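Local coordinates for protein acyltransferase (Streptococcus pneumoniae, PDB 5UG1) that transfers acetyl groups onto peptidoglycan as the C-terminal catalytic domain of the O-acetyltransferase OatA, probably through a serine-centred catalytic triad, at residues 14-25 and 157-168; 85-93 and 121-132. All coordinates share one frame; numbering follows the deposited sequence.

Contact 1: 14-25 and 157-168; sequences ALRANTALQTAL and AKLYADTIATAL
Ala157 opens the helix-helix contact by setting its CB against Ala20, methyl to methyl at 3.7 Å (CB to CB), beside the break at Ala17 that separates helix 12-16 from helix 18-24. One turn on, Tyr160 sends its ring beneath that break: with CG anti to the backbone N (chi1 -174°), the ring runs from Ala17, whose CB lies 3.6 Å from Tyr160 CD1, down to Ala14, whose CB is 3.3 Å from Tyr160 OH. Leu21 CD1 meets the edge of the same ring. Ala161 follows, its CB 3.5 Å from the backbone O of Ala20, while Leu21 CD2 rests on its CA and Ala24 CB on its methyl. Beyond it, Ile164 reaches Leu21 with CD1 and Leu25 with CG2. Ala165 CB and Leu168 CD1 complete the row around Leu25, with Leu25 CD1 and Leu168 CD1 3.6 Å apart. No hydrogen bond crosses the interface; small alanines let the axes of helix 18-24 and of the 157-168 part of helix 150-171 approach to 8.2 Å, crossing at -42°. Both helices cover one side of the parallel sheet, with Leu21 and Ile164 on Leu8 of strand 6-10 and Tyr160 on Ala61 of strand 57-61.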
loop_
_atom_site.group_PDB
_atom_site.type_symbol
_atom_site.label_atom_id
_atom_site.label_comp_id
_atom_site.label_asym_id
_atom_site.label_seq_id
_atom_site.Cartn_x
_atom_site.Cartn_y
_atom_site.Cartn_z
ATOM N N ALA A 14 -7.543 1.166 -0.130
ATOM C CA ALA A 14 -7.035 2.511 -0.136
ATOM C C ALA A 14 -8.118 3.519 -0.545
ATOM O O ALA A 14 -8.244 4.557 0.064
ATOM C CB ALA A 14 -5.834 2.628 -1.016
ATOM N N LEU A 15 -8.920 3.169 -1.541
ATOM C CA LEU A 15 -9.962 4.085 -1.985
ATOM C C LEU A 15 -10.978 4.324 -0.876
ATOM O O LEU A 15 -11.504 5.436 -0.725
ATOM C CB LEU A 15 -10.640 3.538 -3.235
ATOM C CG LEU A 15 -11.711 4.469 -3.806
ATOM C CD1 LEU A 15 -11.108 5.802 -4.221
ATOM C CD2 LEU A 15 -12.477 3.823 -4.965
ATOM N N ARG A 16 -11.246 3.292 -0.074
ATOM C CA ARG A 16 -12.151 3.442 1.058
ATOM C C ARG A 16 -11.599 4.423 2.088
ATOM O O ARG A 16 -12.366 5.116 2.763
ATOM C CB ARG A 16 -12.403 2.065 1.676
ATOM C CG ARG A 16 -13.580 1.976 2.643
ATOM C CD ARG A 16 -13.755 0.523 3.100
ATOM N NE ARG A 16 -14.801 0.336 4.103
ATOM C CZ ARG A 16 -16.096 0.266 3.822
ATOM N NH1 ARG A 16 -16.497 0.381 2.561
ATOM N NH2 ARG A 16 -16.988 0.077 4.791
ATOM N N ALA A 17 -10.274 4.509 2.213
ATOM C CA ALA A 17 -9.627 5.428 3.139
ATOM C C ALA A 17 -9.239 6.750 2.484
ATOM O O ALA A 17 -8.387 7.467 3.024
ATOM C CB ALA A 17 -8.390 4.763 3.755
ATOM N N ASN A 18 -9.840 7.082 1.338
ATOM C CA ASN A 18 -9.426 8.246 0.555
ATOM C C ASN A 18 -9.416 9.529 1.392
ATOM O O ASN A 18 -8.406 10.235 1.466
ATOM C CB ASN A 18 -10.360 8.394 -0.655
ATOM C CG ASN A 18 -10.019 9.581 -1.522
ATOM O OD1 ASN A 18 -8.855 9.812 -1.854
ATOM N ND2 ASN A 18 -11.035 10.351 -1.888
ATOM N N THR A 19 -10.541 9.850 2.032
ATOM C CA THR A 19 -10.618 11.108 2.766
ATOM C C THR A 19 -9.623 11.142 3.919
ATOM O O THR A 19 -9.012 12.184 4.192
ATOM C CB THR A 19 -12.033 11.310 3.283
ATOM O OG1 THR A 19 -12.950 11.091 2.205
ATOM C CG2 THR A 19 -12.192 12.712 3.828
ATOM N N ALA A 20 -9.452 10.012 4.612
ATOM C CA ALA A 20 -8.520 9.983 5.736
ATOM C C ALA A 20 -7.084 10.113 5.245
ATOM O O ALA A 20 -6.271 10.809 5.859
ATOM C CB ALA A 20 -8.707 8.700 6.550
ATOM N N LEU A 21 -6.768 9.470 4.121
ATOM C CA LEU A 21 -5.437 9.592 3.535
ATOM C C LEU A 21 -5.116 11.043 3.210
ATOM O O LEU A 21 -4.049 11.546 3.574
ATOM C CB LEU A 21 -5.343 8.724 2.277
ATOM C CG LEU A 21 -5.137 7.234 2.532
ATOM C CD1 LEU A 21 -5.285 6.445 1.243
ATOM C CD2 LEU A 21 -3.771 6.994 3.173
ATOM N N GLN A 22 -6.038 11.724 2.516
ATOM C CA GLN A 22 -5.830 13.119 2.131
ATOM C C GLN A 22 -5.724 14.021 3.349
ATOM O O GLN A 22 -4.963 14.992 3.346
ATOM C CB GLN A 22 -6.972 13.601 1.238
ATOM C CG GLN A 22 -6.582 14.764 0.355
ATOM C CD GLN A 22 -5.556 14.356 -0.672
ATOM O OE1 GLN A 22 -5.888 13.722 -1.678
ATOM N NE2 GLN A 22 -4.293 14.688 -0.413
ATOM N N THR A 23 -6.495 13.721 4.392
ATOM C CA THR A 23 -6.439 14.512 5.620
ATOM C C THR A 23 -5.118 14.301 6.345
ATOM O O THR A 23 -4.509 15.260 6.830
ATOM C CB THR A 23 -7.629 14.148 6.513
ATOM O OG1 THR A 23 -8.833 14.565 5.863
ATOM C CG2 THR A 23 -7.541 14.832 7.873
ATOM N N ALA A 24 -4.638 13.056 6.397
ATOM C CA ALA A 24 -3.397 12.770 7.099
ATOM C C ALA A 24 -2.178 13.163 6.282
ATOM O O ALA A 24 -1.124 13.455 6.854
ATOM C CB ALA A 24 -3.325 11.286 7.461
ATOM N N LEU A 25 -2.304 13.195 4.960
ATOM C CA LEU A 25 -1.195 13.496 4.058
ATOM C C LEU A 25 -1.576 14.641 3.125
ATOM O O LEU A 25 -1.685 14.449 1.905
ATOM C CB LEU A 25 -0.817 12.253 3.249
ATOM C CG LEU A 25 -0.576 10.965 4.034
ATOM C CD1 LEU A 25 -0.264 9.815 3.083
ATOM C CD2 LEU A 25 0.551 11.168 5.017
ATOM N N ALA A 157 -10.484 3.881 8.651
ATOM C CA ALA A 157 -9.798 4.680 7.639
ATOM C C ALA A 157 -8.642 5.460 8.249
ATOM O O ALA A 157 -7.582 5.604 7.628
ATOM C CB ALA A 157 -10.783 5.623 6.962
ATOM N N LYS A 158 -8.839 5.977 9.462
ATOM C CA LYS A 158 -7.783 6.718 10.136
ATOM C C LYS A 158 -6.608 5.814 10.494
ATOM O O LYS A 158 -5.449 6.234 10.396
ATOM C CB LYS A 158 -8.348 7.399 11.381
ATOM C CG LYS A 158 -7.388 8.359 12.020
ATOM C CD LYS A 158 -7.995 9.055 13.207
ATOM C CE LYS A 158 -7.115 10.235 13.568
ATOM N NZ LYS A 158 -5.704 9.988 13.120
ATOM N N LEU A 159 -6.885 4.572 10.917
ATOM C CA LEU A 159 -5.807 3.617 11.165
ATOM C C LEU A 159 -5.032 3.332 9.891
ATOM O O LEU A 159 -3.798 3.238 9.909
ATOM C CB LEU A 159 -6.365 2.306 11.722
ATOM C CG LEU A 159 -6.697 2.235 13.210
ATOM C CD1 LEU A 159 -7.606 1.046 13.472
ATOM C CD2 LEU A 159 -5.419 2.121 14.010
ATOM N N TYR A 160 -5.748 3.175 8.778
ATOM C CA TYR A 160 -5.099 2.902 7.508
ATOM C C TYR A 160 -4.238 4.084 7.078
ATOM O O TYR A 160 -3.069 3.910 6.719
ATOM C CB TYR A 160 -6.157 2.561 6.462
ATOM C CG TYR A 160 -5.632 2.120 5.111
ATOM C CD1 TYR A 160 -5.291 3.052 4.141
ATOM C CD2 TYR A 160 -5.513 0.773 4.797
ATOM C CE1 TYR A 160 -4.827 2.666 2.898
ATOM C CE2 TYR A 160 -5.052 0.370 3.544
ATOM C CZ TYR A 160 -4.711 1.325 2.599
ATOM O OH TYR A 160 -4.250 0.947 1.354
ATOM N N ALA A 161 -4.784 5.299 7.151
ATOM C CA ALA A 161 -4.008 6.466 6.749
ATOM C C ALA A 161 -2.797 6.672 7.654
ATOM O O ALA A 161 -1.703 6.993 7.174
ATOM C CB ALA A 161 -4.897 7.709 6.742
ATOM N N ASP A 162 -2.967 6.485 8.969
ATOM C CA ASP A 162 -1.857 6.723 9.893
ATOM C C ASP A 162 -0.737 5.711 9.706
ATOM O O ASP A 162 0.433 6.031 9.953
ATOM C CB ASP A 162 -2.342 6.697 11.336
ATOM C CG ASP A 162 -3.115 7.957 11.718
ATOM O OD1 ASP A 162 -2.933 9.005 11.053
ATOM O OD2 ASP A 162 -3.905 7.896 12.688
ATOM N N THR A 163 -1.070 4.488 9.290
ATOM C CA THR A 163 -0.040 3.495 9.015
ATOM C C THR A 163 0.882 3.973 7.903
ATOM O O THR A 163 2.109 3.872 8.007
ATOM C CB THR A 163 -0.690 2.163 8.643
ATOM O OG1 THR A 163 -1.577 1.759 9.694
ATOM C CG2 THR A 163 0.370 1.087 8.452
ATOM N N ILE A 164 0.300 4.514 6.831
ATOM C CA ILE A 164 1.094 5.005 5.711
ATOM C C ILE A 164 1.856 6.272 6.101
ATOM O O ILE A 164 3.034 6.432 5.761
ATOM C CB ILE A 164 0.180 5.204 4.484
ATOM C CG1 ILE A 164 -0.234 3.824 3.941
ATOM C CG2 ILE A 164 0.854 6.031 3.386
ATOM C CD1 ILE A 164 -1.407 3.869 3.000
ATOM N N ALA A 165 1.212 7.181 6.841
ATOM C CA ALA A 165 1.926 8.364 7.317
ATOM C C ALA A 165 3.150 7.972 8.134
ATOM O O ALA A 165 4.228 8.563 7.980
ATOM C CB ALA A 165 0.998 9.253 8.149
ATOM N N THR A 166 3.014 6.964 8.995
ATOM C CA THR A 166 4.150 6.553 9.813
ATOM C C THR A 166 5.275 5.983 8.957
ATOM O O THR A 166 6.447 6.244 9.223
ATOM C CB THR A 166 3.693 5.547 10.863
ATOM O OG1 THR A 166 2.814 6.210 11.775
ATOM C CG2 THR A 166 4.878 5.000 11.640
ATOM N N ALA A 167 4.938 5.214 7.915
ATOM C CA ALA A 167 5.957 4.721 6.991
ATOM C C ALA A 167 6.646 5.867 6.243
ATOM O O ALA A 167 7.868 5.853 6.063
ATOM C CB ALA A 167 5.332 3.739 6.001
ATOM N N LEU A 168 5.878 6.860 5.787
ATOM C CA LEU A 168 6.492 8.009 5.128
ATOM C C LEU A 168 7.448 8.734 6.063
ATOM O O LEU A 168 8.535 9.151 5.649
ATOM C CB LEU A 168 5.416 8.968 4.626
ATOM C CG LEU A 168 4.636 8.470 3.414
ATOM C CD1 LEU A 168 3.288 9.138 3.335
ATOM C CD2 LEU A 168 5.422 8.767 2.166
#

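Contact 2: 85-93 and 121-132; sequences HHMILVTPY and YITIADWNQVAK. With NA (sodium ion), chain C.
Thr91 and Asp126 join the two segments where the strands give way to a helix. Thr91 OG1 donates to Asp126 OD1 (2.8 Å), meeting it on the anti side and 33° out of the carboxylate plane, and accepts from Asn128 N (2.9 Å). Its chi1 of 54° sets this hydroxyl between the backbone N and carbonyl carbon, turned to the helix start. Asn128 returns a bond through ND2 to Pro92 O (2.8 Å), nearly in its own amide plane. Next along, Ala131 CB sits over the face of the Tyr93 ring in a CH-pi contact, 3.5 Å from the centroid, and a water bridges Tyr93 O and Trp127 NE1.

Behind this junction runs the parallel ladder of strands 86-90 and 122-125, its backbone bonds passing from Met87 N to Thr91 N. Ile88, Val90 and Ala125 pack on one face, Met87, Leu89 and Ile122 on the other. At its start, Tyr121 O lies over the centre of the His86 ring, whose NE2 hydrogen-bonds Thr123 OG1 (2.6 Å) at the ring edge. Ile122 O binds the sodium ion at 2.4 Å, alongside two waters and the carbonyls of Ala116 and Thr119.

Helix 102-118, the crossover of this beta-alpha-beta unit, supplies the outer shell: Arg113 forms a salt bridge with Asp126 OD2, and Glu106 pairs with Lys132. Asp126 OD1, the N-cap acceptor for Gln129 N, thus takes two bonds from opposite faces of its plane; together with Arg113 and the helix N-terminus, they would probably favour the charged carboxylate.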
loop_
_atom_site.group_PDB
_atom_site.type_symbol
_atom_site.label_atom_id
_atom_site.label_comp_id
_atom_site.label_asym_id
_atom_site.label_seq_id
_atom_site.Cartn_x
_atom_site.Cartn_y
_atom_site.Cartn_z
ATOM N N HIS A 85 13.640 7.209 -6.761
ATOM C CA HIS A 85 12.430 7.123 -5.959
ATOM C C HIS A 85 12.675 6.308 -4.699
ATOM O O HIS A 85 13.585 5.478 -4.633
ATOM C CB HIS A 85 11.295 6.494 -6.764
ATOM C CG HIS A 85 10.901 7.293 -7.969
ATOM N ND1 HIS A 85 9.956 8.298 -7.920
ATOM C CD2 HIS A 85 11.330 7.243 -9.252
ATOM C CE1 HIS A 85 9.812 8.821 -9.125
ATOM N NE2 HIS A 85 10.636 8.201 -9.950
ATOM N N HIS A 86 11.855 6.574 -3.691
ATOM C CA HIS A 86 11.685 5.693 -2.551
ATOM C C HIS A 86 10.287 5.101 -2.640
ATOM O O HIS A 86 9.350 5.769 -3.083
ATOM C CB HIS A 86 11.866 6.435 -1.225
ATOM C CG HIS A 86 12.021 5.524 -0.041
ATOM N ND1 HIS A 86 13.248 5.211 0.506
ATOM C CD2 HIS A 86 11.100 4.866 0.703
ATOM C CE1 HIS A 86 13.076 4.398 1.535
ATOM N NE2 HIS A 86 11.782 4.170 1.675
ATOM N N MET A 87 10.149 3.851 -2.235
ATOM C CA MET A 87 8.917 3.108 -2.436
ATOM C C MET A 87 8.418 2.601 -1.097
ATOM O O MET A 87 9.199 2.097 -0.292
ATOM C CB MET A 87 9.146 1.939 -3.396
ATOM C CG MET A 87 7.931 1.149 -3.783
ATOM S SD MET A 87 8.447 -0.260 -4.803
ATOM C CE MET A 87 7.239 -0.091 -6.096
ATOM N N ILE A 88 7.119 2.740 -0.861
ATOM C CA ILE A 88 6.479 2.212 0.340
ATOM C C ILE A 88 5.492 1.124 -0.071
ATOM O O ILE A 88 4.664 1.339 -0.962
ATOM C CB ILE A 88 5.794 3.335 1.128
ATOM C CG1 ILE A 88 6.872 4.246 1.697
ATOM C CG2 ILE A 88 4.907 2.786 2.222
ATOM C CD1 ILE A 88 6.314 5.371 2.395
ATOM N N LEU A 89 5.589 -0.044 0.567
ATOM C CA LEU A 89 4.712 -1.172 0.269
ATOM C C LEU A 89 3.690 -1.327 1.392
ATOM O O LEU A 89 4.070 -1.484 2.562
ATOM C CB LEU A 89 5.526 -2.456 0.093
ATOM C CG LEU A 89 6.715 -2.368 -0.868
ATOM C CD1 LEU A 89 7.526 -3.658 -0.839
ATOM C CD2 LEU A 89 6.264 -2.041 -2.289
ATOM N N VAL A 90 2.401 -1.298 1.042
ATOM C CA VAL A 90 1.324 -1.470 2.014
ATOM C C VAL A 90 0.854 -2.925 1.957
ATOM O O VAL A 90 0.287 -3.368 0.948
ATOM C CB VAL A 90 0.169 -0.498 1.756
ATOM C CG1 VAL A 90 -0.663 -0.332 3.034
ATOM C CG2 VAL A 90 0.697 0.849 1.287
ATOM N N THR A 91 1.084 -3.674 3.038
ATOM C CA THR A 91 0.759 -5.091 3.040
ATOM C C THR A 91 -0.757 -5.281 3.004
ATOM O O THR A 91 -1.506 -4.461 3.543
ATOM C CB THR A 91 1.337 -5.796 4.269
ATOM O OG1 THR A 91 0.909 -5.124 5.463
ATOM C CG2 THR A 91 2.892 -5.863 4.213
ATOM N N PRO A 92 -1.237 -6.336 2.346
ATOM C CA PRO A 92 -2.680 -6.553 2.247
ATOM C C PRO A 92 -3.207 -7.325 3.447
ATOM O O PRO A 92 -2.470 -8.023 4.142
ATOM C CB PRO A 92 -2.819 -7.374 0.958
ATOM C CG PRO A 92 -1.549 -8.136 0.890
ATOM C CD PRO A 92 -0.479 -7.302 1.530
ATOM N N TYR A 93 -4.515 -7.193 3.678
ATOM C CA TYR A 93 -5.172 -7.902 4.775
ATOM C C TYR A 93 -6.497 -8.492 4.312
ATOM O O TYR A 93 -7.428 -7.750 3.977
ATOM C CB TYR A 93 -5.399 -6.977 5.970
ATOM C CG TYR A 93 -6.143 -7.648 7.091
ATOM C CD1 TYR A 93 -5.520 -8.598 7.898
ATOM C CD2 TYR A 93 -7.482 -7.345 7.341
ATOM C CE1 TYR A 93 -6.221 -9.224 8.929
ATOM C CE2 TYR A 93 -8.179 -7.957 8.366
ATOM C CZ TYR A 93 -7.548 -8.900 9.154
ATOM O OH TYR A 93 -8.252 -9.504 10.174
ATOM N N TYR A 121 15.943 1.385 -0.290
ATOM C CA TYR A 121 15.053 2.445 -0.742
ATOM C C TYR A 121 13.580 2.050 -0.668
ATOM O O TYR A 121 12.747 2.666 -1.351
ATOM C CB TYR A 121 15.421 2.869 -2.163
ATOM C CG TYR A 121 15.612 1.719 -3.102
ATOM C CD1 TYR A 121 14.544 1.165 -3.780
ATOM C CD2 TYR A 121 16.873 1.181 -3.310
ATOM C CE1 TYR A 121 14.729 0.103 -4.635
ATOM C CE2 TYR A 121 17.066 0.113 -4.150
ATOM C CZ TYR A 121 16.005 -0.414 -4.823
ATOM O OH TYR A 121 16.218 -1.481 -5.671
ATOM N N ILE A 122 13.246 1.050 0.158
ATOM C CA ILE A 122 11.880 0.569 0.345
ATOM C C ILE A 122 11.549 0.527 1.835
ATOM O O ILE A 122 12.382 0.130 2.653
ATOM C CB ILE A 122 11.687 -0.823 -0.293
ATOM C CG1 ILE A 122 11.903 -0.748 -1.809
ATOM C CG2 ILE A 122 10.319 -1.402 0.053
ATOM C CD1 ILE A 122 11.439 -1.979 -2.542
ATOM N N THR A 123 10.321 0.908 2.176
ATOM C CA THR A 123 9.827 0.968 3.544
ATOM C C THR A 123 8.475 0.269 3.616
ATOM O O THR A 123 7.645 0.421 2.714
ATOM C CB THR A 123 9.679 2.445 4.011
ATOM O OG1 THR A 123 10.948 3.120 3.941
ATOM C CG2 THR A 123 9.113 2.521 5.426
ATOM N N ILE A 124 8.237 -0.485 4.708
ATOM C CA ILE A 124 6.977 -1.209 4.880
ATOM C C ILE A 124 5.954 -0.298 5.547
ATOM O O ILE A 124 6.295 0.531 6.397
ATOM C CB ILE A 124 7.183 -2.503 5.694
ATOM C CG1 ILE A 124 6.067 -3.519 5.392
ATOM C CG2 ILE A 124 7.246 -2.205 7.198
ATOM C CD1 ILE A 124 6.076 -4.010 3.952
ATOM N N ALA A 125 4.698 -0.434 5.126
ATOM C CA ALA A 125 3.530 0.104 5.821
ATOM C C ALA A 125 2.634 -1.097 6.117
ATOM O O ALA A 125 1.871 -1.533 5.246
ATOM C CB ALA A 125 2.813 1.160 4.984
ATOM N N ASP A 126 2.726 -1.636 7.340
ATOM C CA ASP A 126 2.221 -2.986 7.629
ATOM C C ASP A 126 0.756 -2.938 8.072
ATOM O O ASP A 126 0.392 -3.210 9.223
ATOM C CB ASP A 126 3.095 -3.672 8.667
ATOM C CG ASP A 126 3.043 -5.185 8.551
ATOM O OD1 ASP A 126 2.087 -5.704 7.930
ATOM O OD2 ASP A 126 3.965 -5.856 9.072
ATOM N N TRP A 127 -0.093 -2.586 7.105
ATOM C CA TRP A 127 -1.534 -2.624 7.320
ATOM C C TRP A 127 -1.993 -4.002 7.788
ATOM O O TRP A 127 -2.857 -4.114 8.667
ATOM C CB TRP A 127 -2.235 -2.225 6.023
ATOM C CG TRP A 127 -3.712 -2.509 5.987
ATOM C CD1 TRP A 127 -4.362 -3.379 5.157
ATOM C CD2 TRP A 127 -4.717 -1.915 6.815
ATOM N NE1 TRP A 127 -5.712 -3.362 5.420
ATOM C CE2 TRP A 127 -5.955 -2.468 6.432
ATOM C CE3 TRP A 127 -4.690 -0.963 7.846
ATOM C CZ2 TRP A 127 -7.160 -2.105 7.050
ATOM C CZ3 TRP A 127 -5.893 -0.601 8.454
ATOM C CH2 TRP A 127 -7.104 -1.174 8.055
ATOM N N ASN A 128 -1.434 -5.064 7.200
ATOM C CA ASN A 128 -1.750 -6.425 7.627
ATOM C C ASN A 128 -1.588 -6.589 9.136
ATOM O O ASN A 128 -2.474 -7.114 9.816
ATOM C CB ASN A 128 -0.849 -7.415 6.878
ATOM C CG ASN A 128 -1.097 -8.853 7.272
ATOM O OD1 ASN A 128 -0.563 -9.338 8.274
ATOM N ND2 ASN A 128 -1.894 -9.556 6.469
ATOM N N GLN A 129 -0.454 -6.143 9.678
ATOM C CA GLN A 129 -0.229 -6.271 11.114
ATOM C C GLN A 129 -1.190 -5.400 11.911
ATOM O O GLN A 129 -1.740 -5.852 12.922
ATOM C CB GLN A 129 1.219 -5.922 11.448
ATOM C CG GLN A 129 1.490 -5.762 12.930
ATOM C CD GLN A 129 2.969 -5.596 13.218
ATOM O OE1 GLN A 129 3.723 -5.096 12.381
ATOM N NE2 GLN A 129 3.397 -6.031 14.399
ATOM N N VAL A 130 -1.414 -4.154 11.469
ATOM C CA VAL A 130 -2.294 -3.233 12.191
ATOM C C VAL A 130 -3.737 -3.738 12.169
ATOM O O VAL A 130 -4.425 -3.758 13.203
ATOM C CB VAL A 130 -2.168 -1.815 11.603
ATOM C CG1 VAL A 130 -3.366 -0.921 12.002
ATOM C CG2 VAL A 130 -0.849 -1.179 12.047
ATOM N N ALA A 131 -4.202 -4.180 10.992
ATOM C CA ALA A 131 -5.567 -4.679 10.847
ATOM C C ALA A 131 -5.863 -5.823 11.805
ATOM O O ALA A 131 -6.974 -5.920 12.333
ATOM C CB ALA A 131 -5.807 -5.144 9.420
ATOM N N LYS A 132 -4.896 -6.711 12.027
ATOM C CA LYS A 132 -5.128 -7.821 12.941
ATOM C C LYS A 132 -5.289 -7.349 14.378
ATOM O O LYS A 132 -5.859 -8.076 15.200
ATOM C CB LYS A 132 -3.991 -8.832 12.851
ATOM C CG LYS A 132 -3.873 -9.499 11.515
ATOM C CD LYS A 132 -2.653 -10.397 11.488
ATOM C CE LYS A 132 -2.478 -11.062 10.138
ATOM N NZ LYS A 132 -1.114 -11.627 9.996
HETATM NA NA NA C . 14.217 -1.070 3.500
HETATM O O HOH W 1 -7.977 -4.973 3.880
HETATM O O HOH W 2 13.195 -1.019 5.638
HETATM O O HOH W 3 16.298 -2.055 4.139
#

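Contact 2 is the more deeply buried and belongs to the sheet itself, joining edge strand 122-125 to its neighbour 86-90, whereas contact 1 pairs helices laid over that sheet and is only partly buried. Their chemistry follows: backbone ladder, side-chain hydrogen bonds at a helix start and a metal-binding carbonyl in contact 2, van der Waals contacts without a single hydrogen bond across contact 1. Helix 150-171 links them. Tyr160 meets Trp127 edge-to-face, Leu168 CD2 lies 3.5 Å from Ile88 CD1, and Ala167, which makes no contact with 14-25, packs its CB against Ile124 O. The side chain of Ala14 is about 8 Å from the bound methanesulfonic acid, and that of Pro92 about 9 Å; the sodium belongs to contact 2.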